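Local coordinates for protein phenol hydroxylase component phN (Pseudomonas stutzeri, PDB 3U52) that carries the carboxylate-bridged diiron centre at which a multicomponent bacterial monooxygenase probably hydroxylates phenol with molecular oxygen, at residues 177-182 against 264-269; 195-200 against 236-241; 270-274 against 402-408; 317-321 against 434-438. All coordinates share one frame; numbering follows the deposited sequence.

Interaction 1. Residues 177-182 against 264-269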
# COMPACT_ATOMS: atom_id res chain seq x y z
N SER A 177 -4.01 -20.89 -29.28
CA SER A 177 -4.89 -21.92 -29.79
C SER A 177 -5.53 -22.77 -28.67
O SER A 177 -6.65 -23.27 -28.84
CB SER A 177 -4.18 -22.82 -30.83
OG SER A 177 -3.22 -23.64 -30.20
N PHE A 178 -4.85 -22.93 -27.53
CA PHE A 178 -5.46 -23.59 -26.33
C PHE A 178 -6.74 -22.86 -25.94
O PHE A 178 -7.82 -23.47 -25.77
CB PHE A 178 -4.47 -23.56 -25.11
CG PHE A 178 -5.05 -24.12 -23.85
CD1 PHE A 178 -5.75 -23.32 -22.98
CD2 PHE A 178 -4.84 -25.47 -23.52
CE1 PHE A 178 -6.32 -23.86 -21.79
CE2 PHE A 178 -5.37 -26.04 -22.32
CZ PHE A 178 -6.13 -25.26 -21.49
N PHE A 179 -6.63 -21.54 -25.78
CA PHE A 179 -7.82 -20.80 -25.39
C PHE A 179 -8.86 -20.57 -26.51
O PHE A 179 -10.05 -20.44 -26.20
CB PHE A 179 -7.44 -19.45 -24.70
CG PHE A 179 -8.16 -19.26 -23.40
CD1 PHE A 179 -7.65 -19.77 -22.23
CD2 PHE A 179 -9.39 -18.61 -23.37
CE1 PHE A 179 -8.36 -19.65 -21.00
CE2 PHE A 179 -10.11 -18.45 -22.17
CZ PHE A 179 -9.59 -18.97 -20.99
N ASP A 180 -8.42 -20.46 -27.77
CA ASP A 180 -9.36 -20.38 -28.93
C ASP A 180 -10.17 -21.66 -28.99
O ASP A 180 -11.33 -21.59 -29.23
CB ASP A 180 -8.63 -20.18 -30.24
CG ASP A 180 -8.20 -18.74 -30.47
OD1 ASP A 180 -8.46 -17.85 -29.60
OD2 ASP A 180 -7.60 -18.46 -31.56
N ASP A 181 -9.55 -22.81 -28.74
CA ASP A 181 -10.22 -24.11 -28.72
C ASP A 181 -11.33 -24.09 -27.68
O ASP A 181 -12.49 -24.38 -28.00
CB ASP A 181 -9.14 -25.19 -28.48
CG ASP A 181 -9.63 -26.64 -28.64
OD1 ASP A 181 -10.83 -26.93 -28.53
OD2 ASP A 181 -8.76 -27.52 -28.82
N ALA A 182 -11.02 -23.66 -26.44
CA ALA A 182 -12.04 -23.58 -25.37
C ALA A 182 -13.18 -22.60 -25.68
O ALA A 182 -14.33 -22.93 -25.46
CB ALA A 182 -11.37 -23.21 -23.99
N LYS A 264 -9.13 -34.92 -23.29
CA LYS A 264 -8.68 -33.81 -24.20
C LYS A 264 -7.96 -32.65 -23.45
O LYS A 264 -6.84 -32.22 -23.82
CB LYS A 264 -9.87 -33.24 -24.96
CG LYS A 264 -9.54 -32.04 -25.85
CD LYS A 264 -10.80 -31.48 -26.52
CE LYS A 264 -10.45 -30.11 -27.03
NZ LYS A 264 -11.65 -29.55 -27.77
N TRP A 265 -8.57 -32.17 -22.37
CA TRP A 265 -8.08 -30.97 -21.75
C TRP A 265 -6.95 -31.27 -20.79
O TRP A 265 -6.11 -30.43 -20.57
CB TRP A 265 -9.25 -30.21 -21.05
CG TRP A 265 -10.05 -29.56 -22.18
CD1 TRP A 265 -11.25 -29.97 -22.66
CD2 TRP A 265 -9.62 -28.46 -23.02
NE1 TRP A 265 -11.62 -29.19 -23.74
CE2 TRP A 265 -10.65 -28.23 -23.95
CE3 TRP A 265 -8.50 -27.61 -23.02
CZ2 TRP A 265 -10.59 -27.18 -24.92
CZ3 TRP A 265 -8.42 -26.57 -24.00
CH2 TRP A 265 -9.47 -26.38 -24.93
N PHE A 266 -6.94 -32.47 -20.21
CA PHE A 266 -5.70 -32.91 -19.55
C PHE A 266 -4.56 -32.77 -20.52
O PHE A 266 -3.50 -32.20 -20.15
CB PHE A 266 -5.73 -34.38 -19.07
CG PHE A 266 -4.38 -34.86 -18.61
CD1 PHE A 266 -3.62 -35.73 -19.40
CD2 PHE A 266 -3.84 -34.35 -17.40
CE1 PHE A 266 -2.35 -36.12 -19.00
CE2 PHE A 266 -2.55 -34.79 -16.98
CZ PHE A 266 -1.80 -35.63 -17.81
N TRP A 267 -4.73 -33.31 -21.72
CA TRP A 267 -3.61 -33.43 -22.65
C TRP A 267 -3.21 -32.06 -23.24
O TRP A 267 -2.05 -31.70 -23.26
CB TRP A 267 -3.82 -34.52 -23.71
CG TRP A 267 -2.54 -34.68 -24.50
CD1 TRP A 267 -2.25 -34.15 -25.71
CD2 TRP A 267 -1.38 -35.42 -24.10
NE1 TRP A 267 -0.98 -34.49 -26.07
CE2 TRP A 267 -0.41 -35.26 -25.10
CE3 TRP A 267 -1.06 -36.18 -22.97
CZ2 TRP A 267 0.88 -35.85 -25.03
CZ3 TRP A 267 0.22 -36.78 -22.89
CH2 TRP A 267 1.16 -36.62 -23.91
N ARG A 268 -4.20 -31.26 -23.65
CA ARG A 268 -3.92 -29.87 -24.03
C ARG A 268 -3.29 -29.00 -22.91
O ARG A 268 -2.40 -28.20 -23.17
CB ARG A 268 -5.21 -29.18 -24.57
CG ARG A 268 -5.62 -29.72 -25.97
CD ARG A 268 -6.16 -28.55 -26.89
NE ARG A 268 -5.08 -27.64 -27.27
CZ ARG A 268 -5.09 -26.84 -28.32
NH1 ARG A 268 -6.15 -26.80 -29.10
NH2 ARG A 268 -4.05 -26.05 -28.58
N GLY A 269 -3.77 -29.18 -21.68
CA GLY A 269 -3.24 -28.47 -20.53
C GLY A 269 -1.81 -28.91 -20.27
O GLY A 269 -0.93 -28.07 -20.01

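Interaction 2. Residues 195-200 against 236-241. With FE (Fe (III) ion), chain H.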
# COMPACT_ATOMS: atom_id res chain seq x y z
N SER A 195 -12.54 -24.13 -16.02
CA SER A 195 -12.82 -24.15 -14.59
C SER A 195 -12.33 -25.44 -13.92
O SER A 195 -11.66 -25.38 -12.88
CB SER A 195 -14.30 -23.92 -14.30
OG SER A 195 -14.57 -22.52 -14.40
N PHE A 196 -12.65 -26.59 -14.49
CA PHE A 196 -12.19 -27.81 -13.87
C PHE A 196 -10.72 -28.15 -14.20
O PHE A 196 -9.90 -28.24 -13.29
CB PHE A 196 -13.15 -28.96 -14.12
CG PHE A 196 -12.61 -30.29 -13.69
CD1 PHE A 196 -12.58 -30.64 -12.35
CD2 PHE A 196 -12.04 -31.18 -14.62
CE1 PHE A 196 -12.04 -31.86 -11.95
CE2 PHE A 196 -11.48 -32.39 -14.21
CZ PHE A 196 -11.50 -32.74 -12.89
N SER A 197 -10.37 -28.28 -15.48
CA SER A 197 -9.03 -28.76 -15.87
C SER A 197 -7.91 -27.74 -15.58
O SER A 197 -6.87 -28.09 -15.01
CB SER A 197 -9.04 -29.21 -17.36
OG SER A 197 -10.02 -30.24 -17.57
N PHE A 198 -8.12 -26.49 -15.95
CA PHE A 198 -7.14 -25.41 -15.82
C PHE A 198 -7.16 -24.95 -14.36
O PHE A 198 -6.16 -25.09 -13.63
CB PHE A 198 -7.60 -24.28 -16.75
CG PHE A 198 -6.52 -23.40 -17.35
CD1 PHE A 198 -5.22 -23.81 -17.53
CD2 PHE A 198 -6.87 -22.13 -17.85
CE1 PHE A 198 -4.28 -22.91 -18.13
CE2 PHE A 198 -5.92 -21.27 -18.47
CZ PHE A 198 -4.65 -21.66 -18.60
N GLU A 199 -8.32 -24.45 -13.91
CA GLU A 199 -8.43 -23.74 -12.61
C GLU A 199 -8.47 -24.60 -11.40
O GLU A 199 -8.33 -24.09 -10.31
CB GLU A 199 -9.69 -22.87 -12.53
CG GLU A 199 -9.70 -21.72 -13.50
CD GLU A 199 -8.84 -20.57 -13.02
OE1 GLU A 199 -9.36 -19.47 -12.78
OE2 GLU A 199 -7.62 -20.77 -12.86
N TYR A 200 -8.73 -25.89 -11.55
CA TYR A 200 -8.76 -26.75 -10.42
C TYR A 200 -7.63 -27.78 -10.47
O TYR A 200 -6.79 -27.82 -9.57
CB TYR A 200 -10.13 -27.41 -10.23
CG TYR A 200 -10.19 -28.21 -8.97
CD1 TYR A 200 -10.06 -29.58 -8.98
CD2 TYR A 200 -10.30 -27.57 -7.74
CE1 TYR A 200 -10.06 -30.31 -7.77
CE2 TYR A 200 -10.30 -28.26 -6.57
CZ TYR A 200 -10.18 -29.64 -6.57
OH TYR A 200 -10.21 -30.33 -5.35
N HIS A 236 -12.14 -19.67 -7.50
CA HIS A 236 -12.09 -20.24 -8.86
C HIS A 236 -11.93 -21.76 -8.80
O HIS A 236 -12.56 -22.49 -9.57
CB HIS A 236 -11.00 -19.57 -9.72
CG HIS A 236 -11.22 -18.10 -9.87
ND1 HIS A 236 -10.31 -17.28 -10.50
CD2 HIS A 236 -12.22 -17.29 -9.45
CE1 HIS A 236 -10.76 -16.03 -10.48
NE2 HIS A 236 -11.90 -16.01 -9.82
N MET A 237 -11.11 -22.24 -7.86
CA MET A 237 -10.97 -23.69 -7.65
C MET A 237 -12.26 -24.34 -7.17
O MET A 237 -12.57 -25.45 -7.59
CB MET A 237 -9.87 -24.01 -6.63
CG MET A 237 -8.52 -23.52 -7.05
SD MET A 237 -7.27 -23.86 -5.78
CE MET A 237 -6.90 -25.58 -6.16
N THR A 238 -12.99 -23.68 -6.27
CA THR A 238 -14.25 -24.21 -5.80
C THR A 238 -15.31 -24.27 -6.89
O THR A 238 -16.10 -25.24 -6.96
CB THR A 238 -14.80 -23.45 -4.57
OG1 THR A 238 -13.73 -23.21 -3.63
CG2 THR A 238 -15.85 -24.33 -3.91
N LEU A 239 -15.36 -23.24 -7.75
CA LEU A 239 -16.26 -23.33 -8.90
C LEU A 239 -15.90 -24.57 -9.77
O LEU A 239 -16.79 -25.34 -10.15
CB LEU A 239 -16.33 -22.00 -9.70
CG LEU A 239 -16.95 -21.94 -11.11
CD1 LEU A 239 -18.41 -22.37 -11.08
CD2 LEU A 239 -16.86 -20.52 -11.68
N GLY A 240 -14.61 -24.79 -10.02
CA GLY A 240 -14.17 -25.91 -10.88
C GLY A 240 -14.63 -27.25 -10.33
O GLY A 240 -15.09 -28.12 -11.08
N LEU A 241 -14.52 -27.41 -9.02
CA LEU A 241 -14.96 -28.63 -8.30
C LEU A 241 -16.49 -28.78 -8.38
O LEU A 241 -16.98 -29.84 -8.73
CB LEU A 241 -14.56 -28.53 -6.83
CG LEU A 241 -14.05 -29.71 -6.00
CD1 LEU A 241 -14.58 -29.58 -4.57
CD2 LEU A 241 -14.35 -31.09 -6.67
FE FE H . -8.37 -17.93 -11.67
O HOH W 1 -13.19 -21.59 -12.12

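Interaction 3. Residues 270-274 against 402-408. With ZN (zinc ion), chain I.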
# COMPACT_ATOMS: atom_id res chain seq x y z
N PHE A 270 -1.54 -30.21 -20.38
CA PHE A 270 -0.16 -30.70 -20.21
C PHE A 270 0.82 -30.06 -21.26
O PHE A 270 1.96 -29.64 -20.94
CB PHE A 270 -0.17 -32.26 -20.32
CG PHE A 270 1.20 -32.86 -20.42
CD1 PHE A 270 2.15 -32.62 -19.45
CD2 PHE A 270 1.52 -33.68 -21.49
CE1 PHE A 270 3.44 -33.22 -19.55
CE2 PHE A 270 2.78 -34.28 -21.59
CZ PHE A 270 3.73 -34.03 -20.62
N ARG A 271 0.39 -29.98 -22.53
CA ARG A 271 1.22 -29.39 -23.58
C ARG A 271 1.40 -27.90 -23.30
O ARG A 271 2.49 -27.36 -23.45
CB ARG A 271 0.64 -29.68 -24.99
CG ARG A 271 0.91 -31.16 -25.37
CD ARG A 271 2.43 -31.36 -25.49
NE ARG A 271 2.78 -32.58 -26.25
CZ ARG A 271 3.61 -33.52 -25.84
NH1 ARG A 271 4.20 -33.47 -24.64
NH2 ARG A 271 3.85 -34.55 -26.62
N LEU A 272 0.34 -27.22 -22.88
CA LEU A 272 0.48 -25.80 -22.60
C LEU A 272 1.55 -25.57 -21.47
O LEU A 272 2.40 -24.69 -21.55
CB LEU A 272 -0.88 -25.24 -22.20
CG LEU A 272 -0.89 -23.78 -21.76
CD1 LEU A 272 -0.27 -22.86 -22.86
CD2 LEU A 272 -2.29 -23.42 -21.47
N LEU A 273 1.49 -26.40 -20.43
CA LEU A 273 2.39 -26.27 -19.25
C LEU A 273 3.86 -26.60 -19.50
O LEU A 273 4.75 -26.26 -18.68
CB LEU A 273 1.91 -27.20 -18.14
CG LEU A 273 0.64 -26.77 -17.45
CD1 LEU A 273 0.17 -27.97 -16.57
CD2 LEU A 273 0.93 -25.50 -16.62
N SER A 274 4.14 -27.29 -20.59
CA SER A 274 5.52 -27.49 -21.00
C SER A 274 6.31 -26.15 -21.06
O SER A 274 7.47 -26.12 -20.71
CB SER A 274 5.61 -28.32 -22.29
OG SER A 274 5.38 -27.58 -23.48
N CYS A 402 -1.58 -29.02 -30.85
CA CYS A 402 -1.09 -28.18 -29.73
C CYS A 402 -0.22 -27.09 -30.27
O CYS A 402 0.01 -26.09 -29.57
CB CYS A 402 -0.36 -29.04 -28.65
SG CYS A 402 1.23 -29.75 -29.16
N GLN A 403 0.18 -27.24 -31.56
CA GLN A 403 1.10 -26.34 -32.29
C GLN A 403 2.49 -26.14 -31.77
O GLN A 403 3.18 -25.27 -32.26
CB GLN A 403 0.46 -24.98 -32.63
CG GLN A 403 -1.00 -25.21 -33.15
CD GLN A 403 -1.70 -23.95 -33.54
OE1 GLN A 403 -1.06 -22.90 -33.66
NE2 GLN A 403 -3.01 -24.02 -33.74
N ILE A 404 2.95 -26.96 -30.85
CA ILE A 404 4.35 -26.92 -30.42
C ILE A 404 5.14 -27.63 -31.58
O ILE A 404 4.62 -28.56 -32.18
CB ILE A 404 4.52 -27.67 -29.08
CG1 ILE A 404 3.64 -27.02 -28.00
CG2 ILE A 404 6.03 -27.65 -28.58
CD1 ILE A 404 3.68 -27.66 -26.60
N PRO A 405 6.38 -27.18 -31.89
CA PRO A 405 7.17 -27.99 -32.79
C PRO A 405 7.19 -29.44 -32.30
O PRO A 405 7.10 -29.70 -31.11
CB PRO A 405 8.57 -27.42 -32.63
CG PRO A 405 8.42 -26.08 -32.22
CD PRO A 405 7.09 -25.97 -31.47
N THR A 406 7.37 -30.38 -33.21
CA THR A 406 7.35 -31.80 -32.82
C THR A 406 8.71 -32.23 -32.24
O THR A 406 9.50 -32.89 -32.88
CB THR A 406 6.90 -32.68 -34.03
OG1 THR A 406 7.60 -32.25 -35.19
CG2 THR A 406 5.47 -32.39 -34.31
N ILE A 407 8.95 -31.86 -30.99
CA ILE A 407 10.29 -31.99 -30.38
C ILE A 407 10.31 -33.10 -29.31
O ILE A 407 11.35 -33.37 -28.72
CB ILE A 407 10.68 -30.68 -29.63
CG1 ILE A 407 9.58 -30.32 -28.61
CG2 ILE A 407 10.80 -29.53 -30.56
CD1 ILE A 407 9.96 -29.21 -27.63
N PHE A 408 9.13 -33.69 -29.01
CA PHE A 408 8.97 -34.60 -27.89
C PHE A 408 9.31 -36.02 -28.29
O PHE A 408 9.12 -36.39 -29.42
CB PHE A 408 7.52 -34.53 -27.39
CG PHE A 408 7.11 -33.17 -26.97
CD1 PHE A 408 6.21 -32.43 -27.71
CD2 PHE A 408 7.65 -32.61 -25.83
CE1 PHE A 408 5.85 -31.11 -27.32
CE2 PHE A 408 7.29 -31.32 -25.41
CZ PHE A 408 6.39 -30.58 -26.17
ZN ZN I . 0.65 -31.79 -29.96

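Interaction 4. Residues 317-321 against 434-438. With ZN (zinc ion), chain I.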
# COMPACT_ATOMS: atom_id res chain seq x y z
N PRO A 317 -8.87 -41.92 -14.53
CA PRO A 317 -7.87 -40.85 -14.72
C PRO A 317 -7.66 -40.56 -16.22
O PRO A 317 -7.96 -41.43 -17.10
CB PRO A 317 -6.59 -41.41 -14.05
CG PRO A 317 -7.02 -42.63 -13.28
CD PRO A 317 -8.32 -43.12 -13.84
N PRO A 318 -7.15 -39.35 -16.55
CA PRO A 318 -6.99 -39.03 -17.98
C PRO A 318 -6.11 -40.00 -18.78
O PRO A 318 -5.09 -40.52 -18.29
CB PRO A 318 -6.35 -37.61 -17.98
CG PRO A 318 -6.58 -37.10 -16.62
CD PRO A 318 -6.69 -38.24 -15.68
N LYS A 319 -6.53 -40.25 -20.01
CA LYS A 319 -5.76 -41.06 -20.98
C LYS A 319 -4.37 -40.45 -21.20
O LYS A 319 -4.22 -39.22 -21.27
CB LYS A 319 -6.59 -41.07 -22.27
CG LYS A 319 -6.17 -42.01 -23.34
CD LYS A 319 -7.28 -42.12 -24.38
CE LYS A 319 -7.51 -40.79 -25.05
NZ LYS A 319 -8.35 -40.92 -26.27
N TYR A 320 -3.34 -41.30 -21.29
CA TYR A 320 -1.93 -40.86 -21.41
C TYR A 320 -1.36 -40.12 -20.19
O TYR A 320 -0.30 -39.55 -20.32
CB TYR A 320 -1.61 -40.05 -22.70
CG TYR A 320 -2.15 -40.70 -23.95
CD1 TYR A 320 -3.18 -40.11 -24.68
CD2 TYR A 320 -1.69 -41.94 -24.36
CE1 TYR A 320 -3.72 -40.75 -25.79
CE2 TYR A 320 -2.21 -42.57 -25.47
CZ TYR A 320 -3.22 -41.99 -26.17
OH TYR A 320 -3.71 -42.65 -27.28
N GLN A 321 -2.00 -40.14 -19.02
CA GLN A 321 -1.37 -39.45 -17.90
C GLN A 321 -0.02 -40.11 -17.60
O GLN A 321 0.89 -39.41 -17.20
CB GLN A 321 -2.26 -39.36 -16.64
CG GLN A 321 -2.37 -40.66 -15.89
CD GLN A 321 -2.95 -40.52 -14.50
OE1 GLN A 321 -3.33 -39.44 -14.04
NE2 GLN A 321 -3.04 -41.64 -13.81
N ASP A 434 0.56 -39.39 -29.50
CA ASP A 434 -0.73 -40.07 -29.55
C ASP A 434 -1.79 -39.19 -28.93
O ASP A 434 -2.92 -39.23 -29.35
CB ASP A 434 -0.69 -41.40 -28.79
CG ASP A 434 0.16 -42.47 -29.51
OD1 ASP A 434 0.01 -42.67 -30.73
OD2 ASP A 434 0.96 -43.11 -28.81
N GLY A 435 -1.45 -38.41 -27.91
CA GLY A 435 -2.49 -37.66 -27.21
C GLY A 435 -3.13 -36.62 -28.12
O GLY A 435 -4.35 -36.49 -28.15
N CYS A 436 -2.30 -35.93 -28.90
CA CYS A 436 -2.76 -34.92 -29.86
C CYS A 436 -3.41 -35.59 -31.07
O CYS A 436 -4.42 -35.14 -31.57
CB CYS A 436 -1.60 -34.05 -30.28
SG CYS A 436 -1.17 -32.72 -29.03
N CYS A 437 -2.86 -36.71 -31.51
CA CYS A 437 -3.50 -37.50 -32.56
C CYS A 437 -4.94 -37.86 -32.21
O CYS A 437 -5.83 -37.67 -33.04
CB CYS A 437 -2.64 -38.75 -32.90
SG CYS A 437 -3.24 -39.56 -34.44
N ASP A 438 -5.20 -38.36 -31.00
CA ASP A 438 -6.55 -38.75 -30.61
C ASP A 438 -7.54 -37.60 -30.52
O ASP A 438 -8.72 -37.77 -30.81
CB ASP A 438 -6.55 -39.46 -29.27
CG ASP A 438 -6.03 -40.88 -29.36
OD1 ASP A 438 -5.67 -41.34 -30.49
OD2 ASP A 438 -5.96 -41.51 -28.28
ZN ZN I . 0.65 -31.79 -29.96

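Interaction 1. Residues 177-182 against 264-269
Asp181 and Arg268 are brought together by different choices at their first torsions: CG of Asp181 stands anti to the backbone N (chi1 -171°), whereas CG of Arg268 lies anti to its carbonyl carbon, and further bends in the arginine chain lay the guanidinium beside helix 177-182. Arg268 NH1 donates to the anti lone pair of Asp181 OD2 at 2.7 Å, nearly in the guanidinium plane, and the carboxylate is turned 65° from that plane. Through NH2 the same group reaches Ser177 OG at 3.0 Å; that hydroxyl is also bonded to Ser173 O. Lys264, extended, meets Asp181 OD1 on its syn side with NZ at 2.8 Å. The carboxylate thus joins two cations across the helices, and Lys446 and Tyr447 add to its grip. A methionine in place of Arg268 would probably leave Asp181 OD2 without its charged mate on this helix and Ser177 OG without this donor. Beside the charges, Trp265 drives its edge at the face of Phe178 in a T-shaped pair, CZ3 standing 3.5 Å from Phe178 CE2, while Trp265 CH2 packs on Ala182 CB at 3.8 Å. The two segments run antiparallel at 159°, their axes 11.3 Å apart, with these long side chains filling the interval. Helix 187-216 packs against Phe178 and Trp265, and helix 434-442 touches Lys264 and Arg268.

Interaction 2. Residues 195-200 against 236-241
Helices 195-200 and 236-241 pack closely, with axes 8.0 Å apart and crossing at -150°, and the Phe196 and Gly240 CA atoms come within 4.1 Å. Gly240 permits this: a side chain here would run into Ser195 O, which instead receives a CA-H...O contact from Gly240 CA at 3.3 Å. A water links Ser195 OG to His236 O, and Tyr115 also bonds that hydroxyl. Glu199 and His236 project side by side to one iron, bound by Glu199 OE1 at 2.1 Å and His236 ND1 at 2.4 Å. This is half of the four-helix diiron site of the bacterial multicomponent monooxygenases; Glu233 joins the same iron, and Asp137 holds His236 NE2, fixing the imidazole's rotation from the second shell. Glu199 bends at chi2 (-79°) to bring its carboxylate round to the metal. The helix has a wider pi-type turn across 195-200. Past the metal, Tyr200 lays one ring face against Leu241, with CZ 3.9 Å from Leu241 CG, and its CD2 lies 3.8 Å from Met237 CB. A serine at Tyr200 would probably open a gap beside Met237 and Leu241, leaving both side chains freer to turn. Phe196 CB rests on Gly240 O at 3.7 Å.

Interaction 3. Residues 270-274 against 402-408
Arg271 and Phe408 form a cation-pi stack. The guanidinium lies flat on the phenyl face, planes 10° apart, with CZ of Arg271 3.6 Å from the ring centroid, and the two side chains run past one another head to tail. The arginine gets there by bending at chi2 (-65°), which swings its end across the ring while CB stays by the zinc loop. Ile407 CG1 covers the opposite face of the ring, sandwiching Phe408 between a cation and an aliphatic branch. A glycerol, probably from the crystallisation liquor, also bonds Arg271 NH2.

Van der Waals contacts lie beside the stack. Arg271 CB lies 3.8 Å from Cys402 CB, and Ile404 crosses the arginine chain at about a right angle to set CD1 3.4 Å from Arg271 O and 3.6 Å from Ser274 OG.

No hydrogen bond spans the two segments; two side-chain bonds lie within them. Ser274 OG donates to Arg271 O at 2.9 Å, in the carbonyl plane, turning the hydroxyl back on its own helix. In the loop, Ile404 N makes a weak bond to Cys402 SG.

The metal bond is Cys402 SG to zinc at 2.3 Å. Cys399, Cys432 and Cys436 complete a four-cysteine site with a CxxC pair, and the loop carrying that pair lies against the long helix 254-283.

Interaction 4. Residues 317-321 against 434-438
Asp438 OD2 takes two bonds from the 317-321 loop. The hydroxyl of Tyr320 donates to it at 2.7 Å, coming from above the carboxylate plane, and Lys319 NZ reaches it from the opposite face at 3.2 Å as a salt bridge, on the anti side but tilted 32° out of plane. One oxygen is therefore gripped between a phenol and an ammonium group, an arrangement likely to stabilise its negative charge. The lysine comes round by a bend at chi3 (63°), which turns its end toward the acid, and its CG lies over a face of the Tyr320 ring. The carboxylate oxygen, by contrast, meets that ring at its edge, close to the ring plane.

Farther in, the tyrosine ring packs against the start of helix 434-442. Gly435 presents its backbone there, with CA 3.6 Å from Tyr320 CD1 and its N over one ring face. Asp434 CB comes within 3.6 Å of Tyr320 OH, while its carboxylate is engaged in a salt bridge with Arg420. Tyr320 also touches Trp267 of helix 254-283, on the same side as Gly435.

The loop is shaped by a type II beta turn from Pro318 to Gln321, closed by Gln321 N to Pro318 O, and Tyr320 occupies the N-cap position of the helix that follows. Across the contact, Cys436 CB points away from the loop, and SG binds zinc at 2.2 Å. Helix 434-442 supplies both the acid that holds the loop and one ligand of the four-cysteine zinc site, in the YHS region of the chain.

How the interactions relate
From the N terminus, helix 173-184 comes first, and its partner on helix 254-283 closes the wide loop of interaction 1. Interaction 2 is nested inside that loop, joining helices 187-216 and 220-250 at the iron, and Phe178 and Trp265 of interaction 1 touch Phe198 and Ser197. Directly after it on helix 254-283, interaction 3 opens and runs to the zinc loop at 402-408. Interaction 4 crosses it: its first segment falls between those of interaction 3, its second after them. Both reach the zinc, through Cys402 and Cys436, while Trp267 packs on Cys436. Helix 254-283 thus lies between the diiron helices and the zinc region.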